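Local coordinates for protein Two-component sensor histidine kinase (Nostoc sp., PDB 3OLO) that probably couples a signal perceived by its PAS domain to histidine autophosphorylation in a two-component signalling pathway, at residues Asn20-Ser26 and Tyr37-Thr42; Phe93-Leu99 and Cys111-Lys117; Gly30-Leu36 and Glu106-Ser110. All coordinates share one frame; numbering follows the deposited sequence.

All three contacts belong to one PAS domain and meet in its antiparallel sheet, whose strands run 35-38, 25-29, 107-116, 92-104, 78-86 across it. Contact 1 (20-26 with 37-42) closes before contact 2 (93-99 with 111-117) opens, whereas contact 3 (30-36 with 106-110) crosses both along the chain, tying the early hairpin to the late one. The centres of contacts 1 and 2 lie about 12 Å apart, and they touch where strand 25-29 neighbours strand 107-116. Contact 3 is about 17 Å from each, centre to centre, on the other side of the chain's centre. N- and C-terminal parts of the domain thus share one continuous sheet.

Contact 1. Residues Asn20-Ser26 and Tyr37-Thr42; sequences NNAVEAS and YVNDAT
The N39 side chain reaches into the backbone of E24-S26 and is gripped from several sides. With CG between backbone N and carbonyl carbon (chi1 79°), its amide faces both S26 and the start of helix 40-46. ND2 donates to E24 O at 2.9 Å, the acceptor lying almost in the amide plane, and the bond is nearly straight (165°). S26 OG also donates to E24 O, from above the carbonyl plane. On the other branch, N39 OD1 takes S26 N at 3.0 Å and T42 N at 3.0 Å, from opposite faces of the amide. N39 is the N-cap of helix 40-46, and T42 N to its OD1 is the capping bond. Held by these three bonds, the amide can hardly turn. A backbone link, N39 N to S26 O at 3.1 Å, is added.

N20 comes in separately. Its OD1 accepts D40 N at 3.0 Å, in the carbonyl plane on a lone pair, while its amide is inclined 31° to the Y37 ring. ND2 stands 3.0 Å from Y37 OH, whose main partner is H16. The D40 side chain crosses that of N20 at about a right angle; its salt bridge with R50 probably offsets the nearness of two acceptors, N20 OD1 and D40 OD1, 3.5 Å apart. A41 presses its CB against V23 O at 3.3 Å.

The contact thus joins the end of helix 8-21 and the start of strand 25-29 to the passage from strand 35-38 into helix 40-46. I19 O of helix 8-21 also accepts from N39 ND2, helix 50-53 packs against V38 and T42, and strand 107-116 pairs with A25.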
loop_
_atom_site.group_PDB
_atom_site.type_symbol
_atom_site.label_atom_id
_atom_site.label_comp_id
_atom_site.label_asym_id
_atom_site.label_seq_id
_atom_site.Cartn_x
_atom_site.Cartn_y
_atom_site.Cartn_z
ATOM N N ASN A 20 2.355 -3.437 3.858
ATOM C CA ASN A 20 2.127 -4.076 5.141
ATOM C C ASN A 20 2.161 -3.091 6.281
ATOM O O ASN A 20 1.690 -3.384 7.362
ATOM C CB ASN A 20 3.114 -5.210 5.344
ATOM C CG ASN A 20 2.709 -6.425 4.571
ATOM O OD1 ASN A 20 1.560 -6.862 4.659
ATOM N ND2 ASN A 20 3.614 -6.953 3.775
ATOM N N ASN A 21 2.701 -1.906 6.029
ATOM C CA ASN A 21 2.650 -0.862 7.033
ATOM C C ASN A 21 1.464 0.060 6.830
ATOM O O ASN A 21 1.145 0.863 7.702
ATOM C CB ASN A 21 3.968 -0.094 7.073
ATOM C CG ASN A 21 5.004 -0.806 7.921
ATOM O OD1 ASN A 21 4.941 -0.759 9.147
ATOM N ND2 ASN A 21 5.931 -1.508 7.279
ATOM N N ALA A 22 0.790 -0.069 5.694
ATOM C CA ALA A 22 -0.405 0.724 5.453
ATOM C C ALA A 22 -1.516 0.333 6.427
ATOM O O ALA A 22 -1.794 -0.841 6.654
ATOM C CB ALA A 22 -0.881 0.558 4.029
ATOM N N VAL A 23 -2.155 1.346 6.985
ATOM C CA VAL A 23 -3.282 1.170 7.884
ATOM C C VAL A 23 -4.487 0.464 7.238
ATOM O O VAL A 23 -5.236 -0.244 7.908
ATOM C CB VAL A 23 -3.717 2.553 8.430
ATOM C CG1 VAL A 23 -5.145 2.528 8.919
ATOM C CG2 VAL A 23 -2.770 3.006 9.535
ATOM N N GLU A 24 -4.698 0.664 5.947
ATOM C CA GLU A 24 -5.900 0.137 5.316
ATOM C C GLU A 24 -5.744 -1.332 4.922
ATOM O O GLU A 24 -4.707 -1.741 4.417
ATOM C CB GLU A 24 -6.275 0.960 4.084
ATOM C CG GLU A 24 -7.332 0.276 3.227
ATOM C CD GLU A 24 -8.315 1.249 2.602
ATOM O OE1 GLU A 24 -7.874 2.304 2.113
ATOM O OE2 GLU A 24 -9.532 0.960 2.602
ATOM N N ALA A 25 -6.788 -2.119 5.141
ATOM C CA ALA A 25 -6.779 -3.503 4.690
ATOM C C ALA A 25 -6.736 -3.544 3.167
ATOM O O ALA A 25 -7.589 -2.978 2.491
ATOM C CB ALA A 25 -7.989 -4.250 5.217
ATOM N N SER A 26 -5.725 -4.220 2.640
ATOM C CA SER A 26 -5.503 -4.337 1.207
ATOM C C SER A 26 -5.184 -5.786 0.893
ATOM O O SER A 26 -4.427 -6.426 1.629
ATOM C CB SER A 26 -4.298 -3.490 0.776
ATOM O OG SER A 26 -4.376 -2.160 1.259
ATOM N N TYR A 37 -2.581 -12.609 -1.876
ATOM C CA TYR A 37 -1.695 -11.777 -1.094
ATOM C C TYR A 37 -2.549 -10.952 -0.148
ATOM O O TYR A 37 -3.571 -10.421 -0.552
ATOM C CB TYR A 37 -0.874 -10.861 -2.013
ATOM C CG TYR A 37 0.109 -10.030 -1.244
ATOM C CD1 TYR A 37 -0.287 -8.861 -0.614
ATOM C CD2 TYR A 37 1.428 -10.433 -1.108
ATOM C CE1 TYR A 37 0.616 -8.099 0.118
ATOM C CE2 TYR A 37 2.331 -9.680 -0.388
ATOM C CZ TYR A 37 1.920 -8.521 0.227
ATOM O OH TYR A 37 2.816 -7.786 0.960
ATOM N N VAL A 38 -2.145 -10.857 1.112
ATOM C CA VAL A 38 -2.874 -10.049 2.087
ATOM C C VAL A 38 -1.881 -9.238 2.876
ATOM O O VAL A 38 -0.802 -9.743 3.175
ATOM C CB VAL A 38 -3.692 -10.928 3.091
ATOM C CG1 VAL A 38 -4.821 -11.633 2.379
ATOM C CG2 VAL A 38 -2.782 -11.951 3.810
ATOM N N ASN A 39 -2.232 -7.993 3.217
ATOM C CA ASN A 39 -1.385 -7.179 4.090
ATOM C C ASN A 39 -1.780 -7.349 5.556
ATOM O O ASN A 39 -2.846 -7.876 5.858
ATOM C CB ASN A 39 -1.365 -5.694 3.665
ATOM C CG ASN A 39 -2.596 -4.908 4.118
ATOM O OD1 ASN A 39 -3.628 -5.471 4.458
ATOM N ND2 ASN A 39 -2.486 -3.577 4.093
ATOM N N ASP A 40 -0.901 -6.926 6.459
ATOM C CA ASP A 40 -1.126 -7.100 7.890
ATOM C C ASP A 40 -2.498 -6.566 8.339
ATOM O O ASP A 40 -3.177 -7.199 9.146
ATOM C CB ASP A 40 -0.002 -6.430 8.696
ATOM C CG ASP A 40 1.368 -7.085 8.478
ATOM O OD1 ASP A 40 1.447 -8.174 7.877
ATOM O OD2 ASP A 40 2.378 -6.510 8.926
ATOM N N ALA A 41 -2.915 -5.411 7.825
ATOM C CA ALA A 41 -4.206 -4.844 8.222
ATOM C C ALA A 41 -5.372 -5.789 7.875
ATOM O O ALA A 41 -6.347 -5.873 8.619
ATOM C CB ALA A 41 -4.422 -3.452 7.592
ATOM N N THR A 42 -5.273 -6.501 6.753
ATOM C CA THR A 42 -6.276 -7.508 6.403
ATOM C C THR A 42 -6.310 -8.687 7.392
ATOM O O THR A 42 -7.378 -9.174 7.746
ATOM C CB THR A 42 -6.032 -8.067 4.985
ATOM O OG1 THR A 42 -6.277 -7.041 4.024
ATOM C CG2 THR A 42 -6.970 -9.238 4.694
HETATM O O HOH W 1 -1.014 -3.252 6.821
#

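Contact 2. Residues Phe93-Leu99 and Cys111-Lys117; sequences FLVEMSL and CVFVREK
E116 lays its OE2 over one face of the F93 ring, 3.5 Å from CD2 and offset toward the rim, the carboxylate turned 46° from the ring. F93 reaches there with CG between backbone N and carbonyl carbon (chi1 52°), and the ring also touches M45 and Y85; an alanine here would probably strip the E116 CG methylene of its ring contact and open a gap beside M45. L94 O accepts K117 N. V95, in a non-hydrogen-bonded pair with E116, sets CB 3.5 Å from V114 CG1. E96 and R115 form a hydrogen-bonded pair, E96 N to R115 O at 2.9 Å; their side chains lie alongside, but the modelled salt bridge is too short to be sure, whereas E96 OE2 pairs with K82.

This is the hairpin of strands 92-104 and 107-116 in the PAS sheet, the segments running antiparallel at 160°. V95, M97, L99, V112 and V114 share one face, where F27 and M45 join them. Selenomethionine M97, turned about its CG-SE bond, brings CE tightly to V112 CG1, 3.5 Å away. S98 N donates to F113 O at 2.8 Å, and its OG bonds to T80. L99 lies alongside V112, CG 4.2 Å from V112 CG2.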
loop_
_atom_site.group_PDB
_atom_site.type_symbol
_atom_site.label_atom_id
_atom_site.label_comp_id
_atom_site.label_asym_id
_atom_site.label_seq_id
_atom_site.Cartn_x
_atom_site.Cartn_y
_atom_site.Cartn_z
ATOM N N PHE A 93 -19.425 -7.583 10.543
ATOM C CA PHE A 93 -19.329 -6.135 10.419
ATOM C C PHE A 93 -19.451 -5.679 8.964
ATOM O O PHE A 93 -19.082 -6.405 8.038
ATOM C CB PHE A 93 -18.020 -5.630 11.050
ATOM C CG PHE A 93 -16.783 -6.334 10.549
ATOM C CD1 PHE A 93 -16.426 -7.580 11.051
ATOM C CD2 PHE A 93 -15.972 -5.744 9.583
ATOM C CE1 PHE A 93 -15.290 -8.229 10.600
ATOM C CE2 PHE A 93 -14.833 -6.384 9.129
ATOM C CZ PHE A 93 -14.486 -7.629 9.633
ATOM N N LEU A 94 -19.986 -4.478 8.772
ATOM C CA LEU A 94 -20.092 -3.894 7.443
ATOM C C LEU A 94 -18.750 -3.318 7.005
ATOM O O LEU A 94 -18.050 -2.688 7.797
ATOM C CB LEU A 94 -21.136 -2.791 7.451
ATOM C CG LEU A 94 -21.555 -2.233 6.098
ATOM C CD1 LEU A 94 -22.231 -3.305 5.253
ATOM C CD2 LEU A 94 -22.477 -1.048 6.315
ATOM N N VAL A 95 -18.397 -3.551 5.744
ATOM C CA VAL A 95 -17.211 -2.959 5.132
ATOM C C VAL A 95 -17.557 -2.367 3.764
ATOM O O VAL A 95 -18.627 -2.623 3.210
ATOM C CB VAL A 95 -16.086 -3.998 4.928
ATOM C CG1 VAL A 95 -15.720 -4.662 6.241
ATOM C CG2 VAL A 95 -16.510 -5.057 3.923
ATOM N N GLU A 96 -16.632 -1.577 3.236
ATOM C CA GLU A 96 -16.725 -1.029 1.892
ATOM C C GLU A 96 -15.495 -1.507 1.135
ATOM O O GLU A 96 -14.364 -1.199 1.519
ATOM C CB GLU A 96 -16.779 0.500 1.954
ATOM C CG GLU A 96 -16.649 1.204 0.618
ATOM C CD GLU A 96 -16.732 2.721 0.761
ATOM O OE1 GLU A 96 -15.674 3.375 0.794
ATOM O OE2 GLU A 96 -17.849 3.267 0.848
HETATM N N MSE A 97 -15.716 -2.301 0.092
HETATM C CA MSE A 97 -14.628 -2.836 -0.722
HETATM C C MSE A 97 -14.489 -2.023 -1.993
HETATM O O MSE A 97 -15.487 -1.728 -2.642
HETATM C CB MSE A 97 -14.930 -4.273 -1.157
HETATM C CG MSE A 97 -14.863 -5.332 -0.117
HETATM SE SE MSE A 97 -15.436 -7.063 -0.902
HETATM C CE MSE A 97 -13.892 -7.511 -1.964
ATOM N N SER A 98 -13.252 -1.693 -2.356
ATOM C CA SER A 98 -12.941 -1.112 -3.662
ATOM C C SER A 98 -12.083 -2.095 -4.447
ATOM O O SER A 98 -11.041 -2.541 -3.975
ATOM C CB SER A 98 -12.204 0.213 -3.507
ATOM O OG SER A 98 -13.078 1.217 -3.031
ATOM N N LEU A 99 -12.538 -2.459 -5.635
ATOM C CA LEU A 99 -11.836 -3.435 -6.445
ATOM C C LEU A 99 -11.312 -2.793 -7.705
ATOM O O LEU A 99 -11.998 -1.977 -8.314
ATOM C CB LEU A 99 -12.769 -4.547 -6.874
ATOM C CG LEU A 99 -13.391 -5.390 -5.783
ATOM C CD1 LEU A 99 -14.712 -4.779 -5.338
ATOM C CD2 LEU A 99 -13.578 -6.783 -6.336
ATOM N N CYS A 111 -7.041 -6.112 -7.131
ATOM C CA CYS A 111 -6.583 -5.417 -5.952
ATOM C C CYS A 111 -7.813 -4.935 -5.227
ATOM O O CYS A 111 -8.717 -4.356 -5.828
ATOM C CB CYS A 111 -5.718 -4.223 -6.350
ATOM S SG CYS A 111 -4.151 -4.705 -7.082
ATOM N N VAL A 112 -7.842 -5.167 -3.929
ATOM C CA VAL A 112 -8.998 -4.839 -3.135
ATOM C C VAL A 112 -8.553 -3.992 -1.955
ATOM O O VAL A 112 -7.614 -4.352 -1.255
ATOM C CB VAL A 112 -9.674 -6.130 -2.638
ATOM C CG1 VAL A 112 -10.876 -5.819 -1.783
ATOM C CG2 VAL A 112 -10.073 -6.988 -3.818
ATOM N N PHE A 113 -9.208 -2.854 -1.756
ATOM C CA PHE A 113 -9.036 -2.068 -0.539
ATOM C C PHE A 113 -10.334 -2.077 0.261
ATOM O O PHE A 113 -11.416 -1.873 -0.292
ATOM C CB PHE A 113 -8.613 -0.650 -0.886
ATOM C CG PHE A 113 -7.297 -0.593 -1.593
ATOM C CD1 PHE A 113 -7.234 -0.703 -2.969
ATOM C CD2 PHE A 113 -6.118 -0.481 -0.877
ATOM C CE1 PHE A 113 -6.021 -0.669 -3.623
ATOM C CE2 PHE A 113 -4.900 -0.439 -1.526
ATOM C CZ PHE A 113 -4.854 -0.548 -2.898
ATOM N N VAL A 114 -10.221 -2.311 1.564
ATOM C CA VAL A 114 -11.397 -2.513 2.402
ATOM C C VAL A 114 -11.386 -1.583 3.608
ATOM O O VAL A 114 -10.438 -1.560 4.384
ATOM C CB VAL A 114 -11.493 -3.969 2.861
ATOM C CG1 VAL A 114 -12.832 -4.240 3.560
ATOM C CG2 VAL A 114 -11.324 -4.874 1.656
ATOM N N ARG A 115 -12.447 -0.792 3.729
ATOM C CA ARG A 115 -12.616 0.113 4.852
ATOM C C ARG A 115 -13.669 -0.472 5.762
ATOM O O ARG A 115 -14.744 -0.851 5.312
ATOM C CB ARG A 115 -13.078 1.492 4.379
ATOM C CG ARG A 115 -12.003 2.332 3.728
ATOM C CD ARG A 115 -12.568 3.624 3.152
ATOM N NE ARG A 115 -12.949 3.475 1.749
ATOM C CZ ARG A 115 -13.318 4.482 0.961
ATOM N NH1 ARG A 115 -13.645 4.252 -0.306
ATOM N NH2 ARG A 115 -13.363 5.719 1.436
ATOM N N GLU A 116 -13.365 -0.543 7.045
ATOM C CA GLU A 116 -14.343 -1.008 8.005
ATOM C C GLU A 116 -15.348 0.116 8.214
ATOM O O GLU A 116 -14.999 1.187 8.712
ATOM C CB GLU A 116 -13.654 -1.384 9.316
ATOM C CG GLU A 116 -14.449 -2.352 10.175
ATOM C CD GLU A 116 -13.590 -3.076 11.201
ATOM O OE1 GLU A 116 -12.364 -2.827 11.266
ATOM O OE2 GLU A 116 -14.151 -3.909 11.940
ATOM N N LYS A 117 -16.588 -0.122 7.797
ATOM C CA LYS A 117 -17.671 0.826 8.031
ATOM C C LYS A 117 -18.452 0.451 9.290
ATOM O O LYS A 117 -19.160 1.279 9.864
ATOM C CB LYS A 117 -18.611 0.868 6.825
ATOM C CG LYS A 117 -17.959 1.396 5.548
ATOM C CD LYS A 117 -17.179 2.688 5.808
ATOM C CE LYS A 117 -16.699 3.347 4.510
ATOM N NZ LYS A 117 -15.922 4.609 4.739
#

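Contact 3. Residues Gly30-Leu36 and Glu106-Ser110; sequences GDNWQFL and ERRFS
R107 spreads its side chain across the turn G30-W33 and the L36 side chain. From CB the chain turns at an unstaggered torsion about CB-CG (chi2 -117°), which carries it toward the other segment. CD is the first atom to touch, 4.1 Å from L36 CD1. NE follows at 3.8 Å from the same L36 CD1, which lies over one face of the guanidinium. G30 CA lies over the same face, 3.9 Å from R107 CZ. At the tip the branches diverge. NH1 points at Q34 NE2, 2.9 Å away at the guanidinium edge, the amide and guanidinium planes standing 79° apart. Both are donors as modelled, so this close approach is not a hydrogen bond. NH2 lies 3.3 Å from D31 N, again two donors.

The R107 and Q34 side chains thus pack close about G30 CA. Beyond R107, L36 CD1 also meets F109 CB at 4.1 Å. The F109 ring leads away, to meet Y17 and F14 of the second subunit edge-to-face. A water bridges G30 O and S110 OG.

The turn itself is secured by W33 N to G30 O at 2.9 Å and by G30 N to Q34 O at 2.8 Å. W33 has a left-handed backbone (phi 68°), which completes a type I turn with a G1 bulge. Such a turn closes a tight beta hairpin, here the one formed by strands 25-29 and 35-38 at the start of the PAS sheet, with strand 107-116 next to strand 25-29.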
loop_
_atom_site.group_PDB
_atom_site.type_symbol
_atom_site.label_atom_id
_atom_site.label_comp_id
_atom_site.label_asym_id
_atom_site.label_seq_id
_atom_site.Cartn_x
_atom_site.Cartn_y
_atom_site.Cartn_z
ATOM N N GLY A 30 -7.402 -13.895 -6.717
ATOM C CA GLY A 30 -7.265 -14.504 -8.029
ATOM C C GLY A 30 -8.609 -14.600 -8.732
ATOM O O GLY A 30 -9.623 -14.130 -8.225
ATOM N N ASP A 31 -8.627 -15.228 -9.899
ATOM C CA ASP A 31 -9.809 -15.184 -10.746
ATOM C C ASP A 31 -10.989 -15.942 -10.117
ATOM O O ASP A 31 -12.142 -15.701 -10.467
ATOM C CB ASP A 31 -9.477 -15.722 -12.146
ATOM C CG ASP A 31 -10.380 -15.144 -13.234
ATOM O OD1 ASP A 31 -10.725 -13.943 -13.175
ATOM O OD2 ASP A 31 -10.749 -15.898 -14.156
ATOM N N ASN A 32 -10.702 -16.849 -9.187
ATOM C CA ASN A 32 -11.763 -17.555 -8.463
ATOM C C ASN A 32 -11.953 -17.014 -7.043
ATOM O O ASN A 32 -12.496 -17.695 -6.183
ATOM C CB ASN A 32 -11.484 -19.057 -8.407
ATOM C CG ASN A 32 -10.796 -19.570 -9.656
ATOM O OD1 ASN A 32 -11.364 -19.539 -10.749
ATOM N ND2 ASN A 32 -9.566 -20.057 -9.498
ATOM N N TRP A 33 -11.492 -15.789 -6.818
ATOM C CA TRP A 33 -11.671 -15.083 -5.550
ATOM C C TRP A 33 -10.884 -15.706 -4.396
ATOM O O TRP A 33 -11.147 -15.410 -3.236
ATOM C CB TRP A 33 -13.158 -14.969 -5.185
ATOM C CG TRP A 33 -14.016 -14.661 -6.364
ATOM C CD1 TRP A 33 -14.807 -15.537 -7.054
ATOM C CD2 TRP A 33 -14.156 -13.395 -7.017
ATOM N NE1 TRP A 33 -15.436 -14.891 -8.093
ATOM C CE2 TRP A 33 -15.054 -13.575 -8.093
ATOM C CE3 TRP A 33 -13.611 -12.123 -6.799
ATOM C CZ2 TRP A 33 -15.416 -12.532 -8.952
ATOM C CZ3 TRP A 33 -13.974 -11.083 -7.653
ATOM C CH2 TRP A 33 -14.866 -11.298 -8.718
ATOM N N GLN A 34 -9.917 -16.555 -4.718
ATOM C CA GLN A 34 -8.949 -17.033 -3.731
ATOM C C GLN A 34 -7.987 -15.901 -3.357
ATOM O O GLN A 34 -7.554 -15.150 -4.220
ATOM C CB GLN A 34 -8.164 -18.235 -4.276
ATOM C CG GLN A 34 -7.133 -17.931 -5.381
ATOM C CD GLN A 34 -7.718 -17.938 -6.796
ATOM O OE1 GLN A 34 -8.782 -17.375 -7.050
ATOM N NE2 GLN A 34 -7.014 -18.580 -7.722
ATOM N N PHE A 35 -7.673 -15.756 -2.072
ATOM C CA PHE A 35 -6.646 -14.804 -1.652
ATOM C C PHE A 35 -5.282 -15.203 -2.227
ATOM O O PHE A 35 -4.917 -16.370 -2.226
ATOM C CB PHE A 35 -6.549 -14.743 -0.127
ATOM C CG PHE A 35 -7.774 -14.196 0.537
ATOM C CD1 PHE A 35 -7.991 -12.820 0.598
ATOM C CD2 PHE A 35 -8.709 -15.055 1.109
ATOM C CE1 PHE A 35 -9.128 -12.303 1.214
ATOM C CE2 PHE A 35 -9.850 -14.562 1.723
ATOM C CZ PHE A 35 -10.064 -13.171 1.781
ATOM N N LEU A 36 -4.531 -14.222 -2.710
ATOM C CA LEU A 36 -3.204 -14.467 -3.262
ATOM C C LEU A 36 -2.165 -13.732 -2.443
ATOM O O LEU A 36 -1.012 -14.157 -2.341
ATOM C CB LEU A 36 -3.123 -13.976 -4.709
ATOM C CG LEU A 36 -4.102 -14.623 -5.683
ATOM C CD1 LEU A 36 -3.949 -13.999 -7.055
ATOM C CD2 LEU A 36 -3.890 -16.125 -5.743
ATOM N N GLU A 106 -0.403 -14.207 -17.547
ATOM C CA GLU A 106 -1.606 -15.024 -17.730
ATOM C C GLU A 106 -2.497 -15.061 -16.491
ATOM O O GLU A 106 -3.350 -15.941 -16.355
ATOM C CB GLU A 106 -1.233 -16.449 -18.148
ATOM C CG GLU A 106 -0.196 -17.123 -17.263
ATOM C CD GLU A 106 0.112 -18.540 -17.719
ATOM O OE1 GLU A 106 0.225 -18.767 -18.947
ATOM O OE2 GLU A 106 0.235 -19.432 -16.849
ATOM N N ARG A 107 -2.309 -14.099 -15.595
ATOM C CA ARG A 107 -3.101 -14.045 -14.370
ATOM C C ARG A 107 -3.973 -12.804 -14.353
ATOM O O ARG A 107 -3.468 -11.693 -14.420
ATOM C CB ARG A 107 -2.193 -14.020 -13.140
ATOM C CG ARG A 107 -2.306 -15.247 -12.265
ATOM C CD ARG A 107 -2.821 -14.901 -10.876
ATOM N NE ARG A 107 -3.467 -16.050 -10.240
ATOM C CZ ARG A 107 -4.754 -16.365 -10.380
ATOM N NH1 ARG A 107 -5.236 -17.437 -9.762
ATOM N NH2 ARG A 107 -5.561 -15.619 -11.132
ATOM N N ARG A 108 -5.284 -12.993 -14.274
ATOM C CA ARG A 108 -6.170 -11.892 -13.954
ATOM C C ARG A 108 -6.428 -11.950 -12.453
ATOM O O ARG A 108 -6.644 -13.024 -11.889
ATOM C CB ARG A 108 -7.475 -11.977 -14.744
ATOM C CG ARG A 108 -8.373 -10.754 -14.585
ATOM C CD ARG A 108 -9.396 -10.672 -15.702
ATOM N NE ARG A 108 -10.443 -9.690 -15.429
ATOM C CZ ARG A 108 -10.351 -8.393 -15.714
ATOM N NH1 ARG A 108 -11.359 -7.577 -15.430
ATOM N NH2 ARG A 108 -9.251 -7.905 -16.275
ATOM N N PHE A 109 -6.380 -10.799 -11.799
ATOM C CA PHE A 109 -6.584 -10.752 -10.356
ATOM C C PHE A 109 -7.112 -9.383 -10.000
ATOM O O PHE A 109 -7.146 -8.501 -10.838
ATOM C CB PHE A 109 -5.277 -11.025 -9.619
ATOM C CG PHE A 109 -4.187 -10.046 -9.941
ATOM C CD1 PHE A 109 -3.477 -10.144 -11.120
ATOM C CD2 PHE A 109 -3.871 -9.033 -9.059
ATOM C CE1 PHE A 109 -2.469 -9.240 -11.416
ATOM C CE2 PHE A 109 -2.868 -8.132 -9.343
ATOM C CZ PHE A 109 -2.166 -8.234 -10.526
ATOM N N SER A 110 -7.554 -9.204 -8.769
ATOM C CA SER A 110 -8.028 -7.895 -8.375
ATOM C C SER A 110 -7.270 -7.416 -7.160
ATOM O O SER A 110 -6.851 -8.203 -6.327
ATOM C CB SER A 110 -9.534 -7.904 -8.119
ATOM O OG SER A 110 -9.865 -8.856 -7.139
HETATM O O HOH W 2 -10.620 -11.362 -8.599
#